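Local structure of holo-[acyl-carrier-protein] synthase (Neisseria meningitidis FAM18, 5SUV) at residues P34-E39 / V47-K52. The protein is a holo-[acyl-carrier-protein] synthase, a member of the 4'-phosphopantetheinyl transferase superfamily, that binds coenzyme A. Sequence-based numbering, arbitrary orientation.
Sequences PEELLE and VNYLAK. With COA (coenzyme A), chain F.
Y49 reaches from helix 46-63 to the short helix 34-39 and meets E39 and E36 there. Its hydroxyl does nearly all the touching. Y49 OH donates a hydrogen bond to E39 OE2 at 2.9 Å. The acceptor lies at the edge of the phenol ring, near its plane. On the glutamate side the oxygen is met on its anti side, 32° out of the carboxylate plane. Carboxylate and ring planes stand 86° apart. E39 CG lies between its backbone N and carbonyl carbon (chi1 66°), and the extended chain beyond brings the carboxylate to the phenol. E36 offers its aliphatic part: E36 CB is 3.5 Å from Y49 OH. Its carboxylate turns elsewhere, to a salt bridge with K57 and to the backbone N-H groups of T33 and I79. Together these partners satisfy both oxygens of this buried acid, OE1 with K57 and T33, OE2 with I79.

Around the tyrosine, R53 makes a cation-pi contact with the ring, and the F40 ring also meets it. One turn on from Y49, K52 extends toward the 3'-phosphate end of coenzyme A. The modelled NZ sits too close to the phosphate, and its bond to COA O3B is doubtful. H81 and S112 also bind this coenzyme, with K62 and I68 of a second subunit. The contact joins a short helix of the 4'-phosphopantetheinyl transferase fold to helix 46-63, whose K52 lines a coenzyme A pocket completed by a second subunit.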
ATOM      1  N   PRO A  34       7.553  25.709   1.256  1.00 40.48           N
ATOM      2  CA  PRO A  34       7.100  27.105   1.334  1.00 43.13           C
ATOM      3  C   PRO A  34       5.721  27.322   0.736  1.00 44.56           C
ATOM      4  O   PRO A  34       4.938  28.114   1.270  1.00 73.40           O
ATOM      5  CB  PRO A  34       8.182  27.862   0.549  1.00 43.22           C
ATOM      6  CG  PRO A  34       9.386  27.009   0.641  1.00 52.07           C
ATOM      7  CD  PRO A  34       8.896  25.588   0.669  1.00 53.64           C
ATOM      8  N   GLU A  35       5.387  26.612  -0.344  1.00 43.46           N
ATOM      9  CA  GLU A  35       4.077  26.763  -0.966  1.00 44.94           C
ATOM     10  C   GLU A  35       2.981  26.221  -0.060  1.00 49.04           C
ATOM     11  O   GLU A  35       1.976  26.897   0.200  1.00 48.05           O
ATOM     12  CB  GLU A  35       4.046  26.036  -2.314  1.00 43.68           C
ATOM     13  CG  GLU A  35       5.036  26.558  -3.348  1.00 56.49           C
ATOM     14  CD  GLU A  35       6.447  26.015  -3.174  1.00 46.15           C
ATOM     15  OE1 GLU A  35       6.657  25.109  -2.341  1.00 39.67           O
ATOM     16  OE2 GLU A  35       7.358  26.507  -3.874  1.00 41.49           O
ATOM     17  N   GLU A  36       3.157  24.995   0.428  1.00 43.30           N
ATOM     18  CA  GLU A  36       2.167  24.413   1.322  1.00 43.66           C
ATOM     19  C   GLU A  36       2.042  25.226   2.599  1.00 47.32           C
ATOM     20  O   GLU A  36       0.955  25.321   3.180  1.00 48.96           O
ATOM     21  CB  GLU A  36       2.546  22.978   1.658  1.00 41.09           C
ATOM     22  CG  GLU A  36       2.454  22.016   0.502  1.00 39.48           C
ATOM     23  CD  GLU A  36       3.130  20.708   0.812  1.00 36.93           C
ATOM     24  OE1 GLU A  36       4.098  20.705   1.599  1.00 36.16           O
ATOM     25  OE2 GLU A  36       2.701  19.687   0.270  1.00 36.43           O
ATOM     26  N   LEU A  37       3.156  25.795   3.068  1.00 51.93           N
ATOM     27  CA  LEU A  37       3.155  26.502   4.342  1.00 60.51           C
ATOM     28  C   LEU A  37       2.294  27.753   4.280  1.00 66.74           C
ATOM     29  O   LEU A  37       1.756  28.187   5.304  1.00 69.98           O
ATOM     30  CB  LEU A  37       4.593  26.852   4.742  1.00 49.52           C
ATOM     31  CG  LEU A  37       4.815  27.414   6.147  1.00 57.55           C
ATOM     32  CD1 LEU A  37       4.333  26.431   7.211  1.00 63.25           C
ATOM     33  CD2 LEU A  37       6.285  27.744   6.355  1.00 51.44           C
ATOM     34  N   LEU A  38       2.150  28.341   3.092  1.00 64.09           N
ATOM     35  CA  LEU A  38       1.338  29.542   2.948  1.00 62.61           C
ATOM     36  C   LEU A  38      -0.150  29.229   2.975  1.00 61.40           C
ATOM     37  O   LEU A  38      -0.934  30.051   3.461  1.00 60.85           O
ATOM     38  CB  LEU A  38       1.703  30.263   1.648  1.00 69.67           C
ATOM     39  CG  LEU A  38       3.126  30.824   1.587  1.00 74.77           C
ATOM     40  CD1 LEU A  38       3.439  31.337   0.190  1.00 91.65           C
ATOM     41  CD2 LEU A  38       3.314  31.929   2.613  1.00 64.97           C
ATOM     42  N   GLU A  39      -0.554  28.060   2.471  1.00 58.49           N
ATOM     43  CA  GLU A  39      -1.955  27.662   2.455  1.00 76.41           C
ATOM     44  C   GLU A  39      -2.353  26.838   3.673  1.00 73.81           C
ATOM     45  O   GLU A  39      -3.545  26.565   3.854  1.00 72.11           O
ATOM     46  CB  GLU A  39      -2.270  26.859   1.186  1.00 82.75           C
ATOM     47  CG  GLU A  39      -1.571  25.508   1.113  1.00 88.89           C
ATOM     48  CD  GLU A  39      -2.026  24.665  -0.065  1.00 86.77           C
ATOM     49  OE1 GLU A  39      -2.923  25.114  -0.810  1.00 92.70           O
ATOM     50  OE2 GLU A  39      -1.488  23.549  -0.242  1.00 73.85           O
ATOM     51  N   VAL A  47      -4.430  18.893  11.330  1.00 55.22           N
ATOM     52  CA  VAL A  47      -3.723  17.684  11.736  1.00 56.62           C
ATOM     53  C   VAL A  47      -3.751  16.653  10.609  1.00 51.15           C
ATOM     54  O   VAL A  47      -2.725  16.048  10.271  1.00 41.40           O
ATOM     55  CB  VAL A  47      -4.323  17.122  13.037  1.00 53.77           C
ATOM     56  CG1 VAL A  47      -3.593  15.866  13.459  1.00 45.66           C
ATOM     57  CG2 VAL A  47      -4.260  18.164  14.149  1.00 54.35           C
ATOM     58  N   ASN A  48      -4.925  16.453  10.002  1.00 49.96           N
ATOM     59  CA  ASN A  48      -5.046  15.550   8.861  1.00 51.27           C
ATOM     60  C   ASN A  48      -4.231  16.056   7.676  1.00 54.31           C
ATOM     61  O   ASN A  48      -3.668  15.263   6.911  1.00 45.88           O
ATOM     62  CB  ASN A  48      -6.525  15.404   8.485  1.00 52.35           C
ATOM     63  CG  ASN A  48      -6.754  14.436   7.334  1.00 55.83           C
ATOM     64  OD1 ASN A  48      -6.676  14.815   6.163  1.00 61.48           O
ATOM     65  ND2 ASN A  48      -7.061  13.178   7.665  1.00 58.17           N
ATOM     66  N   TYR A  49      -4.161  17.376   7.510  1.00 59.09           N
ATOM     67  CA  TYR A  49      -3.355  17.962   6.447  1.00 43.54           C
ATOM     68  C   TYR A  49      -1.881  17.626   6.633  1.00 40.72           C
ATOM     69  O   TYR A  49      -1.239  17.085   5.726  1.00 41.10           O
ATOM     70  CB  TYR A  49      -3.579  19.475   6.431  1.00 46.14           C
ATOM     71  CG  TYR A  49      -2.850  20.220   5.337  1.00 55.12           C
ATOM     72  CD1 TYR A  49      -1.527  20.615   5.504  1.00 54.58           C
ATOM     73  CD2 TYR A  49      -3.487  20.548   4.149  1.00 46.37           C
ATOM     74  CE1 TYR A  49      -0.855  21.303   4.514  1.00 61.56           C
ATOM     75  CE2 TYR A  49      -2.820  21.247   3.150  1.00 58.36           C
ATOM     76  CZ  TYR A  49      -1.504  21.618   3.337  1.00 65.76           C
ATOM     77  OH  TYR A  49      -0.828  22.309   2.348  1.00 67.47           O
ATOM     78  N   LEU A  50      -1.326  17.932   7.811  1.00 49.83           N
ATOM     79  CA  LEU A  50       0.074  17.607   8.074  1.00 40.32           C
ATOM     80  C   LEU A  50       0.327  16.111   7.967  1.00 41.37           C
ATOM     81  O   LEU A  50       1.366  15.688   7.452  1.00 36.89           O
ATOM     82  CB  LEU A  50       0.487  18.099   9.461  1.00 40.62           C
ATOM     83  CG  LEU A  50       0.863  19.561   9.646  1.00 66.71           C
ATOM     84  CD1 LEU A  50       1.090  19.841  11.120  1.00 69.13           C
ATOM     85  CD2 LEU A  50       2.102  19.887   8.846  1.00 75.35           C
ATOM     86  N   ALA A  51      -0.602  15.289   8.470  1.00 36.91           N
ATOM     87  CA  ALA A  51      -0.397  13.846   8.444  1.00 38.74           C
ATOM     88  C   ALA A  51      -0.268  13.331   7.016  1.00 32.94           C
ATOM     89  O   ALA A  51       0.615  12.526   6.715  1.00 31.74           O
ATOM     90  CB  ALA A  51      -1.550  13.142   9.166  1.00 42.60           C
ATOM     91  N   LYS A  52      -1.160  13.771   6.126  1.00 36.02           N
ATOM     92  CA  LYS A  52      -1.127  13.316   4.737  1.00 36.00           C
ATOM     93  C   LYS A  52       0.155  13.758   4.044  1.00 37.71           C
ATOM     94  O   LYS A  52       0.782  12.977   3.316  1.00 34.15           O
ATOM     95  CB  LYS A  52      -2.343  13.850   3.976  1.00 41.96           C
ATOM     96  CG  LYS A  52      -3.652  13.127   4.326  1.00 47.99           C
ATOM     97  CD  LYS A  52      -4.818  13.579   3.466  1.00 59.86           C
ATOM     98  CE  LYS A  52      -6.095  12.824   3.843  1.00 71.97           C
ATOM     99  NZ  LYS A  52      -7.293  13.340   3.131  1.00 91.27           N
TER
HETATM  100  N1A COA F1000      -8.632  10.087  -7.686  1.00 48.17           N
HETATM  101  C2A COA F1000      -7.708   9.579  -6.861  1.00 39.30           C
HETATM  102  N3A COA F1000      -7.575   9.818  -5.585  1.00 56.54           N
HETATM  103  C4A COA F1000      -8.516  10.720  -5.041  1.00 59.49           C
HETATM  104  C5A COA F1000      -9.546  11.361  -5.791  1.00 53.63           C
HETATM  105  C6A COA F1000      -9.546  10.988  -7.129  1.00 49.43           C
HETATM  106  N6A COA F1000     -10.453  11.502  -7.923  1.00 46.22           N
HETATM  107  N7A COA F1000     -10.270  12.114  -5.082  1.00 52.26           N
HETATM  108  C8A COA F1000      -9.732  12.010  -3.897  1.00 54.45           C
HETATM  109  N9A COA F1000      -8.677  11.177  -3.818  1.00 53.20           N
HETATM  110  C1B COA F1000      -7.893  10.884  -2.679  1.00 63.29           C
HETATM  111  C2B COA F1000      -7.285  12.235  -2.043  1.00 76.52           C
HETATM  112  O2B COA F1000      -5.937  12.149  -1.766  1.00 70.54           O
HETATM  113  C3B COA F1000      -8.082  12.250  -0.741  1.00 80.21           C
HETATM  114  O3B COA F1000      -7.418  12.769   0.297  1.00 75.68           O
HETATM  115  P3B COA F1000      -6.803  14.422   0.018  1.00 53.58           P
HETATM  116  O7A COA F1000      -6.768  14.733   1.383  1.00 58.37           O
HETATM  117  O8A COA F1000      -5.509  14.175  -0.645  1.00 58.28           O
HETATM  118  O9A COA F1000      -7.880  14.944  -0.831  1.00 56.57           O
HETATM  119  C4B COA F1000      -8.241  10.723  -0.560  1.00 71.94           C
HETATM  120  O4B COA F1000      -8.717  10.310  -1.784  1.00 58.24           O
HETATM  121  C5B COA F1000      -9.212  10.375   0.516  1.00 84.54           C
HETATM  122  O5B COA F1000      -9.110   8.960   0.695  1.00 90.78           O
HETATM  123  P1A COA F1000     -10.364   8.315   1.408  1.00 94.17           P
HETATM  124  O1A COA F1000     -10.607   8.923   2.737  1.00 92.82           O
HETATM  125  O2A COA F1000     -10.336   6.853   1.140  1.00 93.52           O
HETATM  126  O3A COA F1000     -11.579   8.991   0.557  1.00110.37           O
HETATM  127  P2A COA F1000     -12.998   8.603   0.993  1.00 91.08           P
HETATM  128  O4A COA F1000     -13.139   7.206   1.247  1.00104.17           O
HETATM  129  O5A COA F1000     -13.668   9.592   1.924  1.00 76.67           O
HETATM  130  O6A COA F1000     -13.774   8.831  -0.440  1.00 92.39           O
HETATM  131  CBP COA F1000     -13.669   8.331  -2.725  1.00 68.43           C
HETATM  132  CCP COA F1000     -13.236   7.953  -1.350  1.00 80.92           C
HETATM  133  CDP COA F1000     -12.814   9.419  -3.133  1.00 52.76           C
HETATM  134  CEP COA F1000     -13.431   7.189  -3.676  1.00 66.85           C
HETATM  135  CAP COA F1000     -15.170   8.748  -2.821  1.00 78.91           C
HETATM  136  OAP COA F1000     -15.542   8.996  -4.121  1.00 61.41           O
HETATM  137  C9P COA F1000     -16.165   7.676  -2.332  1.00 99.87           C
HETATM  138  O9P COA F1000     -16.458   6.765  -3.090  1.00115.34           O
HETATM  139  N8P COA F1000     -16.761   7.812  -1.041  1.00 90.56           N
HETATM  140  C7P COA F1000     -17.739   6.809  -0.490  1.00 78.38           C
HETATM  141  C6P COA F1000     -18.591   6.161  -1.562  1.00 76.77           C
HETATM  142  C5P COA F1000     -20.015   5.959  -1.071  1.00 75.40           C
HETATM  143  O5P COA F1000     -20.943   6.215  -1.764  1.00 72.71           O
HETATM  144  N4P COA F1000     -20.240   5.442   0.202  1.00 75.33           N
HETATM  145  C3P COA F1000     -21.613   5.258   0.670  1.00 69.23           C
HETATM  146  C2P COA F1000     -22.153   3.892   0.336  1.00 68.62           C
HETATM  147  S1P COA F1000     -23.353   3.947  -1.061  1.00 81.56           S